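Putative OMPA family lipoprotein (Burkholderia pseudomallei, PDB 4B5C) probably anchors the outer membrane to peptidoglycan as the Pal component of the Tol-Pal system, which is thought to support outer-membrane integrity and invagination during cell division. Local coordinates at residues R64-Q69 and A132-Q137; G70-R75 and L111-P116; F36-Y41 and Q128-D133. All coordinates share one frame; numbering follows the deposited sequence.

Contact 1 (R64-Q69 and A132-Q137); sequences RHILIQ and ADLVYQ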
loop_
_atom_site.group_PDB
_atom_site.type_symbol
_atom_site.label_atom_id
_atom_site.label_comp_id
_atom_site.label_asym_id
_atom_site.label_seq_id
_atom_site.Cartn_x
_atom_site.Cartn_y
_atom_site.Cartn_z
ATOM N N ARG A 64 -15.728 -5.834 -4.168
ATOM C CA ARG A 64 -14.310 -5.696 -4.469
ATOM C C ARG A 64 -13.434 -5.907 -3.237
ATOM O O ARG A 64 -13.607 -5.238 -2.216
ATOM C CB ARG A 64 -14.022 -4.328 -5.089
ATOM C CG ARG A 64 -14.374 -4.238 -6.558
ATOM C CD ARG A 64 -13.665 -5.329 -7.341
ATOM N NE ARG A 64 -13.871 -5.190 -8.778
ATOM C CZ ARG A 64 -13.460 -6.077 -9.678
ATOM N NH1 ARG A 64 -12.825 -7.175 -9.289
ATOM N NH2 ARG A 64 -13.689 -5.867 -10.968
ATOM N N HIS A 65 -12.499 -6.846 -3.342
ATOM C CA HIS A 65 -11.543 -7.105 -2.276
ATOM C C HIS A 65 -10.150 -6.675 -2.719
ATOM O O HIS A 65 -9.821 -6.736 -3.904
ATOM C CB HIS A 65 -11.529 -8.590 -1.910
ATOM C CG HIS A 65 -12.805 -9.078 -1.297
ATOM N ND1 HIS A 65 -14.026 -8.958 -1.925
ATOM C CD2 HIS A 65 -13.046 -9.694 -0.117
ATOM C CE1 HIS A 65 -14.967 -9.475 -1.154
ATOM N NE2 HIS A 65 -14.399 -9.929 -0.051
ATOM N N ILE A 66 -9.335 -6.238 -1.766
ATOM C CA ILE A 66 -7.962 -5.852 -2.065
ATOM C C ILE A 66 -6.999 -6.356 -0.999
ATOM O O ILE A 66 -7.339 -6.412 0.183
ATOM C CB ILE A 66 -7.804 -4.320 -2.167
ATOM C CG1 ILE A 66 -8.123 -3.660 -0.823
ATOM C CG2 ILE A 66 -8.683 -3.758 -3.272
ATOM C CD1 ILE A 66 -7.632 -2.231 -0.714
ATOM N N LEU A 67 -5.798 -6.733 -1.428
ATOM C CA LEU A 67 -4.706 -6.989 -0.500
ATOM C C LEU A 67 -3.822 -5.751 -0.431
ATOM O O LEU A 67 -3.382 -5.232 -1.455
ATOM C CB LEU A 67 -3.874 -8.200 -0.927
ATOM C CG LEU A 67 -4.483 -9.593 -0.750
ATOM C CD1 LEU A 67 -3.462 -10.662 -1.112
ATOM C CD2 LEU A 67 -4.979 -9.792 0.672
ATOM N N ILE A 68 -3.583 -5.263 0.777
ATOM C CA ILE A 68 -2.670 -4.150 0.962
ATOM C C ILE A 68 -1.309 -4.723 1.325
ATOM O O ILE A 68 -1.077 -5.125 2.466
ATOM C CB ILE A 68 -3.156 -3.183 2.056
ATOM C CG1 ILE A 68 -4.604 -2.763 1.783
ATOM C CG2 ILE A 68 -2.245 -1.966 2.138
ATOM C CD1 ILE A 68 -5.188 -1.836 2.835
ATOM N N GLN A 69 -0.419 -4.772 0.341
ATOM C CA GLN A 69 0.878 -5.416 0.508
ATOM C C GLN A 69 1.973 -4.421 0.865
ATOM O O GLN A 69 2.323 -3.551 0.063
ATOM C CB GLN A 69 1.249 -6.184 -0.761
ATOM C CG GLN A 69 0.177 -7.167 -1.204
ATOM C CD GLN A 69 0.518 -7.854 -2.509
ATOM O OE1 GLN A 69 1.568 -7.605 -3.103
ATOM N NE2 GLN A 69 -0.374 -8.725 -2.967
ATOM N N ALA A 132 3.603 0.418 -0.131
ATOM C CA ALA A 132 2.422 -0.390 0.161
ATOM C C ALA A 132 1.515 -0.399 -1.064
ATOM O O ALA A 132 1.105 0.658 -1.539
ATOM C CB ALA A 132 1.677 0.171 1.364
ATOM N N ASP A 133 1.197 -1.584 -1.574
ATOM C CA ASP A 133 0.412 -1.684 -2.802
ATOM C C ASP A 133 -1.048 -2.046 -2.551
ATOM O O ASP A 133 -1.348 -2.950 -1.774
ATOM C CB ASP A 133 1.027 -2.712 -3.758
ATOM C CG ASP A 133 2.432 -2.339 -4.199
ATOM O OD1 ASP A 133 2.695 -1.137 -4.428
ATOM O OD2 ASP A 133 3.276 -3.255 -4.314
ATOM N N LEU A 134 -1.951 -1.334 -3.221
ATOM C CA LEU A 134 -3.360 -1.712 -3.256
ATOM C C LEU A 134 -3.582 -2.700 -4.394
ATOM O O LEU A 134 -3.701 -2.308 -5.553
ATOM C CB LEU A 134 -4.257 -0.486 -3.442
ATOM C CG LEU A 134 -4.502 0.383 -2.204
ATOM C CD1 LEU A 134 -3.190 0.898 -1.629
ATOM C CD2 LEU A 134 -5.440 1.538 -2.529
ATOM N N VAL A 135 -3.630 -3.983 -4.057
ATOM C CA VAL A 135 -3.762 -5.031 -5.060
ATOM C C VAL A 135 -5.177 -5.601 -5.097
ATOM O O VAL A 135 -5.565 -6.377 -4.224
ATOM C CB VAL A 135 -2.771 -6.176 -4.802
ATOM C CG1 VAL A 135 -2.872 -7.219 -5.899
ATOM C CG2 VAL A 135 -1.352 -5.635 -4.700
ATOM N N TYR A 136 -5.938 -5.217 -6.117
ATOM C CA TYR A 136 -7.319 -5.669 -6.260
ATOM C C TYR A 136 -7.415 -7.140 -6.654
ATOM O O TYR A 136 -6.729 -7.597 -7.565
ATOM C CB TYR A 136 -8.069 -4.794 -7.265
ATOM C CG TYR A 136 -8.437 -3.436 -6.715
ATOM C CD1 TYR A 136 -7.541 -2.374 -6.768
ATOM C CD2 TYR A 136 -9.676 -3.220 -6.130
ATOM C CE1 TYR A 136 -7.878 -1.132 -6.258
ATOM C CE2 TYR A 136 -10.020 -1.985 -5.618
ATOM C CZ TYR A 136 -9.120 -0.945 -5.685
ATOM O OH TYR A 136 -9.470 0.283 -5.174
ATOM N N GLN A 137 -8.274 -7.874 -5.954
ATOM C CA GLN A 137 -8.439 -9.303 -6.195
ATOM C C GLN A 137 -9.531 -9.570 -7.222
ATOM O O GLN A 137 -10.456 -8.773 -7.388
ATOM C CB GLN A 137 -8.759 -10.032 -4.889
ATOM C CG GLN A 137 -7.773 -9.757 -3.767
ATOM C CD GLN A 137 -6.344 -10.088 -4.151
ATOM O OE1 GLN A 137 -6.038 -11.214 -4.544
ATOM N NE2 GLN A 137 -5.460 -9.103 -4.044
#

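Contact 2 (G70-R75 and L111-P116); sequences GNTDER and LGKEKP. With ACT (acetate ion), chain D.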
loop_
_atom_site.group_PDB
_atom_site.type_symbol
_atom_site.label_atom_id
_atom_site.label_comp_id
_atom_site.label_asym_id
_atom_site.label_seq_id
_atom_site.Cartn_x
_atom_site.Cartn_y
_atom_site.Cartn_z
ATOM N N GLY A 70 2.509 -4.559 2.074
ATOM C CA GLY A 70 3.576 -3.694 2.542
ATOM C C GLY A 70 4.949 -4.216 2.166
ATOM O O GLY A 70 5.213 -5.416 2.243
ATOM N N ASN A 71 5.828 -3.308 1.754
ATOM C CA ASN A 71 7.185 -3.681 1.373
ATOM C C ASN A 71 8.218 -2.774 2.030
ATOM O O ASN A 71 7.880 -1.692 2.509
ATOM C CB ASN A 71 7.345 -3.642 -0.149
ATOM C CG ASN A 71 6.387 -4.577 -0.858
ATOM O OD1 ASN A 71 6.741 -5.706 -1.195
ATOM N ND2 ASN A 71 5.161 -4.113 -1.084
ATOM N N THR A 72 9.474 -3.215 2.046
ATOM C CA THR A 72 10.556 -2.433 2.640
ATOM C C THR A 72 11.831 -2.541 1.805
ATOM O O THR A 72 11.926 -3.390 0.916
ATOM C CB THR A 72 10.867 -2.903 4.070
ATOM O OG1 THR A 72 11.556 -4.159 4.025
ATOM C CG2 THR A 72 9.585 -3.062 4.877
ATOM N N ASP A 73 12.812 -1.685 2.085
ATOM C CA ASP A 73 14.113 -1.807 1.429
ATOM C C ASP A 73 14.994 -2.792 2.193
ATOM O O ASP A 73 14.656 -3.207 3.302
ATOM C CB ASP A 73 14.796 -0.443 1.247
ATOM C CG ASP A 73 15.186 0.208 2.564
ATOM O OD1 ASP A 73 15.789 -0.471 3.423
ATOM O OD2 ASP A 73 14.908 1.416 2.727
ATOM N N GLU A 74 16.118 -3.162 1.592
ATOM C CA GLU A 74 16.942 -4.265 2.084
ATOM C C GLU A 74 17.560 -4.050 3.465
ATOM O O GLU A 74 17.980 -5.008 4.116
ATOM C CB GLU A 74 18.044 -4.585 1.073
ATOM C CG GLU A 74 18.938 -3.400 0.737
ATOM C CD GLU A 74 19.839 -3.679 -0.453
ATOM O OE1 GLU A 74 19.994 -4.865 -0.817
ATOM O OE2 GLU A 74 20.382 -2.713 -1.029
ATOM N N ARG A 75 17.621 -2.801 3.912
ATOM C CA ARG A 75 18.271 -2.491 5.184
ATOM C C ARG A 75 17.517 -3.053 6.391
ATOM O O ARG A 75 16.313 -2.843 6.542
ATOM C CB ARG A 75 18.488 -0.984 5.324
ATOM C CG ARG A 75 19.546 -0.438 4.376
ATOM C CD ARG A 75 19.574 1.080 4.382
ATOM N NE ARG A 75 18.365 1.649 3.796
ATOM C CZ ARG A 75 18.186 2.946 3.575
ATOM N NH1 ARG A 75 19.142 3.811 3.890
ATOM N NH2 ARG A 75 17.056 3.381 3.038
ATOM N N LEU A 111 5.184 -8.265 2.779
ATOM C CA LEU A 111 6.151 -9.054 2.024
ATOM C C LEU A 111 7.560 -8.746 2.519
ATOM O O LEU A 111 8.535 -9.352 2.074
ATOM C CB LEU A 111 6.047 -8.755 0.525
ATOM C CG LEU A 111 4.659 -8.899 -0.103
ATOM C CD1 LEU A 111 4.690 -8.530 -1.580
ATOM C CD2 LEU A 111 4.116 -10.308 0.095
ATOM N N GLY A 112 7.653 -7.799 3.448
ATOM C CA GLY A 112 8.933 -7.380 3.985
ATOM C C GLY A 112 9.875 -6.927 2.887
ATOM O O GLY A 112 9.503 -6.125 2.029
ATOM N N LYS A 113 11.100 -7.440 2.911
ATOM C CA LYS A 113 12.079 -7.116 1.885
ATOM C C LYS A 113 12.317 -8.313 0.970
ATOM O O LYS A 113 13.386 -8.450 0.373
ATOM C CB LYS A 113 13.395 -6.674 2.523
ATOM C CG LYS A 113 14.100 -7.766 3.303
ATOM C CD LYS A 113 15.466 -7.306 3.770
ATOM C CE LYS A 113 16.213 -8.428 4.464
ATOM N NZ LYS A 113 17.572 -7.988 4.870
ATOM N N GLU A 114 11.308 -9.173 0.866
ATOM C CA GLU A 114 11.395 -10.393 0.072
ATOM C C GLU A 114 11.261 -10.106 -1.419
ATOM O O GLU A 114 11.914 -10.744 -2.241
ATOM C CB GLU A 114 10.306 -11.386 0.496
ATOM C CG GLU A 114 10.285 -11.709 1.985
ATOM C CD GLU A 114 9.065 -12.522 2.396
ATOM O OE1 GLU A 114 8.256 -12.873 1.510
ATOM O OE2 GLU A 114 8.911 -12.808 3.603
ATOM N N LYS A 115 10.404 -9.149 -1.762
ATOM C CA LYS A 115 10.100 -8.861 -3.159
ATOM C C LYS A 115 10.440 -7.422 -3.539
ATOM O O LYS A 115 9.543 -6.587 -3.683
ATOM C CB LYS A 115 8.621 -9.136 -3.454
ATOM C CG LYS A 115 8.192 -10.579 -3.240
ATOM C CD LYS A 115 6.719 -10.767 -3.588
ATOM C CE LYS A 115 6.283 -12.218 -3.426
ATOM N NZ LYS A 115 4.843 -12.408 -3.776
ATOM N N PRO A 116 11.738 -7.129 -3.704
ATOM C CA PRO A 116 12.173 -5.792 -4.117
ATOM C C PRO A 116 11.769 -5.509 -5.560
ATOM O O PRO A 116 11.848 -6.399 -6.404
ATOM C CB PRO A 116 13.697 -5.869 -3.999
ATOM C CG PRO A 116 14.015 -7.315 -4.155
ATOM C CD PRO A 116 12.875 -8.045 -3.506
HETATM C C ACT D . 12.712 0.477 5.259
HETATM O O ACT D . 12.382 1.655 5.516
HETATM O OXT ACT D . 12.101 -0.072 4.315
HETATM C CH3 ACT D . 13.778 -0.236 6.037
HETATM O O HOH W 1 9.408 -6.862 -0.595
HETATM O O HOH W 2 10.711 -4.789 -1.406
#

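Contact 3 (F36-Y41 and Q128-D133); sequences FDFDSY and QNRRAD. With ACT (acetate ion), chain D.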
loop_
_atom_site.group_PDB
_atom_site.type_symbol
_atom_site.label_atom_id
_atom_site.label_comp_id
_atom_site.label_asym_id
_atom_site.label_seq_id
_atom_site.Cartn_x
_atom_site.Cartn_y
_atom_site.Cartn_z
ATOM N N PHE A 36 6.845 5.357 1.476
ATOM C CA PHE A 36 7.182 5.778 2.830
ATOM C C PHE A 36 8.631 6.233 2.952
ATOM O O PHE A 36 9.469 5.921 2.103
ATOM C CB PHE A 36 6.943 4.633 3.814
ATOM C CG PHE A 36 5.512 4.181 3.893
ATOM C CD1 PHE A 36 5.027 3.221 3.020
ATOM C CD2 PHE A 36 4.658 4.705 4.849
ATOM C CE1 PHE A 36 3.711 2.795 3.097
ATOM C CE2 PHE A 36 3.343 4.284 4.928
ATOM C CZ PHE A 36 2.870 3.328 4.051
ATOM N N ASP A 37 8.917 6.961 4.026
ATOM C CA ASP A 37 10.278 7.366 4.343
ATOM C C ASP A 37 10.993 6.245 5.091
ATOM O O ASP A 37 10.354 5.315 5.582
ATOM C CB ASP A 37 10.272 8.639 5.188
ATOM C CG ASP A 37 9.758 9.841 4.425
ATOM O OD1 ASP A 37 10.152 10.016 3.254
ATOM O OD2 ASP A 37 8.957 10.611 4.996
ATOM N N PHE A 38 12.317 6.336 5.171
ATOM C CA PHE A 38 13.124 5.317 5.833
ATOM C C PHE A 38 12.623 5.018 7.242
ATOM O O PHE A 38 12.494 5.920 8.070
ATOM C CB PHE A 38 14.596 5.741 5.882
ATOM C CG PHE A 38 15.491 4.755 6.586
ATOM C CD1 PHE A 38 15.901 3.593 5.950
ATOM C CD2 PHE A 38 15.927 4.994 7.878
ATOM C CE1 PHE A 38 16.724 2.684 6.594
ATOM C CE2 PHE A 38 16.752 4.090 8.528
ATOM C CZ PHE A 38 17.151 2.932 7.885
ATOM N N ASP A 39 12.341 3.744 7.501
ATOM C CA ASP A 39 11.948 3.292 8.831
ATOM C C ASP A 39 10.603 3.872 9.274
ATOM O O ASP A 39 10.229 3.758 10.439
ATOM C CB ASP A 39 13.032 3.648 9.849
ATOM C CG ASP A 39 13.076 2.680 11.016
ATOM O OD1 ASP A 39 12.732 1.492 10.821
ATOM O OD2 ASP A 39 13.465 3.105 12.124
ATOM N N SER A 40 9.877 4.486 8.345
ATOM C CA SER A 40 8.597 5.111 8.673
ATOM C C SER A 40 7.414 4.325 8.115
ATOM O O SER A 40 7.503 3.733 7.042
ATOM C CB SER A 40 8.556 6.545 8.146
ATOM O OG SER A 40 7.275 7.126 8.330
ATOM N N TYR A 41 6.306 4.328 8.851
ATOM C CA TYR A 41 5.069 3.697 8.395
ATOM C C TYR A 41 3.919 4.698 8.445
ATOM O O TYR A 41 2.753 4.319 8.515
ATOM C CB TYR A 41 4.740 2.464 9.241
ATOM C CG TYR A 41 4.864 2.704 10.731
ATOM C CD1 TYR A 41 3.790 3.184 11.469
ATOM C CD2 TYR A 41 6.056 2.456 11.394
ATOM C CE1 TYR A 41 3.901 3.407 12.830
ATOM C CE2 TYR A 41 6.181 2.676 12.753
ATOM C CZ TYR A 41 5.100 3.151 13.467
ATOM O OH TYR A 41 5.221 3.371 14.820
ATOM N N GLN A 128 12.022 3.109 -3.812
ATOM C CA GLN A 128 11.030 2.418 -4.625
ATOM C C GLN A 128 10.543 1.147 -3.939
ATOM O O GLN A 128 9.534 0.565 -4.338
ATOM C CB GLN A 128 11.612 2.077 -6.000
ATOM C CG GLN A 128 12.099 3.283 -6.788
ATOM C CD GLN A 128 12.746 2.899 -8.106
ATOM O OE1 GLN A 128 12.093 2.355 -8.997
ATOM N NE2 GLN A 128 14.038 3.174 -8.232
ATOM N N ASN A 129 11.261 0.723 -2.903
ATOM C CA ASN A 129 10.911 -0.499 -2.181
ATOM C C ASN A 129 10.167 -0.250 -0.864
ATOM O O ASN A 129 9.533 -1.156 -0.323
ATOM C CB ASN A 129 12.150 -1.368 -1.950
ATOM C CG ASN A 129 12.791 -1.820 -3.256
ATOM O OD1 ASN A 129 12.134 -1.877 -4.298
ATOM N ND2 ASN A 129 14.076 -2.147 -3.203
ATOM N N ARG A 130 10.246 0.975 -0.351
ATOM C CA ARG A 130 9.466 1.359 0.823
ATOM C C ARG A 130 8.056 1.714 0.369
ATOM O O ARG A 130 7.738 2.885 0.164
ATOM C CB ARG A 130 10.114 2.546 1.540
ATOM C CG ARG A 130 11.510 2.262 2.071
ATOM C CD ARG A 130 12.007 3.392 2.961
ATOM N NE ARG A 130 12.195 4.639 2.226
ATOM C CZ ARG A 130 13.347 5.018 1.682
ATOM N NH1 ARG A 130 14.419 4.245 1.791
ATOM N NH2 ARG A 130 13.429 6.171 1.031
ATOM N N ARG A 131 7.212 0.697 0.220
ATOM C CA ARG A 131 5.962 0.853 -0.512
ATOM C C ARG A 131 4.843 -0.041 0.026
ATOM O O ARG A 131 5.102 -1.118 0.565
ATOM C CB ARG A 131 6.211 0.526 -1.987
ATOM C CG ARG A 131 5.119 0.964 -2.950
ATOM C CD ARG A 131 5.442 0.493 -4.362
ATOM N NE ARG A 131 5.302 -0.955 -4.498
ATOM C CZ ARG A 131 6.274 -1.830 -4.260
ATOM N NH1 ARG A 131 7.472 -1.411 -3.876
ATOM N NH2 ARG A 131 6.047 -3.128 -4.409
ATOM N N ALA A 132 3.603 0.418 -0.131
ATOM C CA ALA A 132 2.422 -0.390 0.161
ATOM C C ALA A 132 1.515 -0.399 -1.064
ATOM O O ALA A 132 1.105 0.658 -1.539
ATOM C CB ALA A 132 1.677 0.171 1.364
ATOM N N ASP A 133 1.197 -1.584 -1.574
ATOM C CA ASP A 133 0.412 -1.684 -2.802
ATOM C C ASP A 133 -1.048 -2.046 -2.551
ATOM O O ASP A 133 -1.348 -2.950 -1.774
ATOM C CB ASP A 133 1.027 -2.712 -3.758
ATOM C CG ASP A 133 2.432 -2.339 -4.199
ATOM O OD1 ASP A 133 2.695 -1.137 -4.428
ATOM O OD2 ASP A 133 3.276 -3.255 -4.314
HETATM C C ACT D . 12.712 0.477 5.259
HETATM O O ACT D . 12.382 1.655 5.516
HETATM O OXT ACT D . 12.101 -0.072 4.315
HETATM C CH3 ACT D . 13.778 -0.236 6.037
#

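Contact 1 (R64-Q69 and A132-Q137)
Gln137 folds back over the neighbouring strand and touches both His65 and Leu67. Its CB lies 3.6 Å from His65 O, and CG stays near the same carbonyl. A bend at chi2 (-56°) then turns the chain along the strands, setting CD beside Leu67 CG. At the tip, NE2 comes 3.5 Å from Leu67 CG while donating to Val135 O in its own strand at 2.7 Å. A long, flexible amide suits this place, since CB and CG can pass the His65 carbonyl while the amide end both lies against Leu67 and serves a carbonyl. Val135 O is thereby gripped twice, because Leu67 N reaches it at 2.8 Å from the opposite face of the carbonyl plane. The two strands are central neighbours in the mixed sheet of the OmpA-like domain and run antiparallel. Leu67 with Val135 and Gln69 with Asp133 are hydrogen-bonded pairs, and an almost straight bond from Gln137 N to His65 O (2.8 Å, 177°) extends the pairing. On the face bearing Leu67 and Val135, Gln69 stretches out beyond CG and crosses the valine, its CD 3.6 Å from Val135 CG2, so the flat amide rests against a methyl. Ile66, Ile68, Leu134 and Tyr136 occupy the other face, towards helices 48-60 and 78-98, where branched aliphatic groups fill the sheet-helix interface. There Ile66 places CG2 over one face of the Tyr136 ring, a CH-pi contact whose modelled spacing is doubtfully short, and Tyr136 OH bonds to His54 of helix 48-60.

Contact 2 (G70-R75 and L111-P116)
Gly70 and Leu111 lie on adjacent strands of a beta-alpha-beta unit, strands 66-71 and 106-112 joined through helix 78-98, and they meet where both strands run out into loops. Two backbone bonds join them: Leu111 N gives to Gly70 O at 2.9 Å, and Thr72 N reaches Gly112 O at 2.9 Å from above the carbonyl plane. Here strand 106-112 ends in a type II' turn from Leu111 to Glu114. Gly112 takes its second position, with a positive phi of 56° that a residue lacking CB adopts easily. Among side-chain bonds, Lys113 runs fully extended beyond CG, laying its methylenes past Thr72 and Glu74 so that NZ meets Glu74 O at 3.1 Å; NZ also donates to Gly76 O. The carboxylate of Asp73 shapes the loop 70-75 itself. Its OD1 receives Arg75 N at 3.0 Å, which makes an Asx turn. Separately, OD2 forms a salt bridge with Arg75 NH2 at 2.9 Å, so one short side chain fixes both backbone and guanidinium. Water fills in where direct bonds end: one molecule accepts from Lys115 N at 2.8 Å and sits within bonding distance of Asn71 OD1 and Gly112 O. An acetate, probably from the crystallisation liquor, is held beside Thr72, where Asp73 N points at its OXT from 2.8 Å.

Contact 3 (F36-Y41 and Q128-D133)
Arg130 is brought to Phe36 by two turns of its chain: CG stands beside the backbone N, anti to the carbonyl carbon (chi1 -62°), and a bend at chi3 (-65°) swings NE back onto the Phe36 carbonyl. In this OmpA-like domain the contact ties the loop that follows edge strand 33-35 to the start of strand 131-136. The bonding is reciprocal. Phe36 N donates to Arg130 O at 2.9 Å, and Arg130 NE donates to Phe36 O at 3.0 Å with the oxygen in the guanidinium plane. Arginine suits the site because NE can hold the loop backbone while NH1 remains available for Asp73, with which it forms a salt bridge. Phe36 is buried and turns the edge of its ring to the strand, CE1 lying 3.7 Å from Ala132 CB in the ring plane; the small alanine leaves room for it. Phe38 approaches the same guanidinium from one face, with its backbone N and CB above it, at the second position of the type II turn from Asp37 to Ser40. Arg131, the next residue, points away from the loop and grips Asp133 side-on, NE to OD1 at 2.6 Å and NH2 to OD2 at 2.8 Å, each oxygen using its syn lone pair. Asp133 OD1 has a further partner in Ser33 OG. Within the type II turn, Asp39 N aims almost straight (172°) at acetate O, 2.9 Å away, and that oxygen also lies 3.1 Å from Arg130 CD.

In the fold
Contacts 1 and 2 lie about 16 Å apart between centres along strand 66-71, which pairs with 131-136 in one and 106-112 in the other. Contact 3 shares Ala132 and Asp133 with contact 1 but lies across the chain's centre from it. Contacts 2 and 3 are closer, about 9 Å between centres, joined by a probable hydrogen bond of 2.6 Å from Asn71 N to Arg131 O and by the 3.0 Å pair of Asp73 OD2 and Arg130 NH1. Their loops share one acetate, which Arg88 NH2 also binds. The acetate's position, beside Asp73 and Arg88, is consistent with the pocket that receives the diaminopimelate of peptidoglycan in related OmpA-like domains.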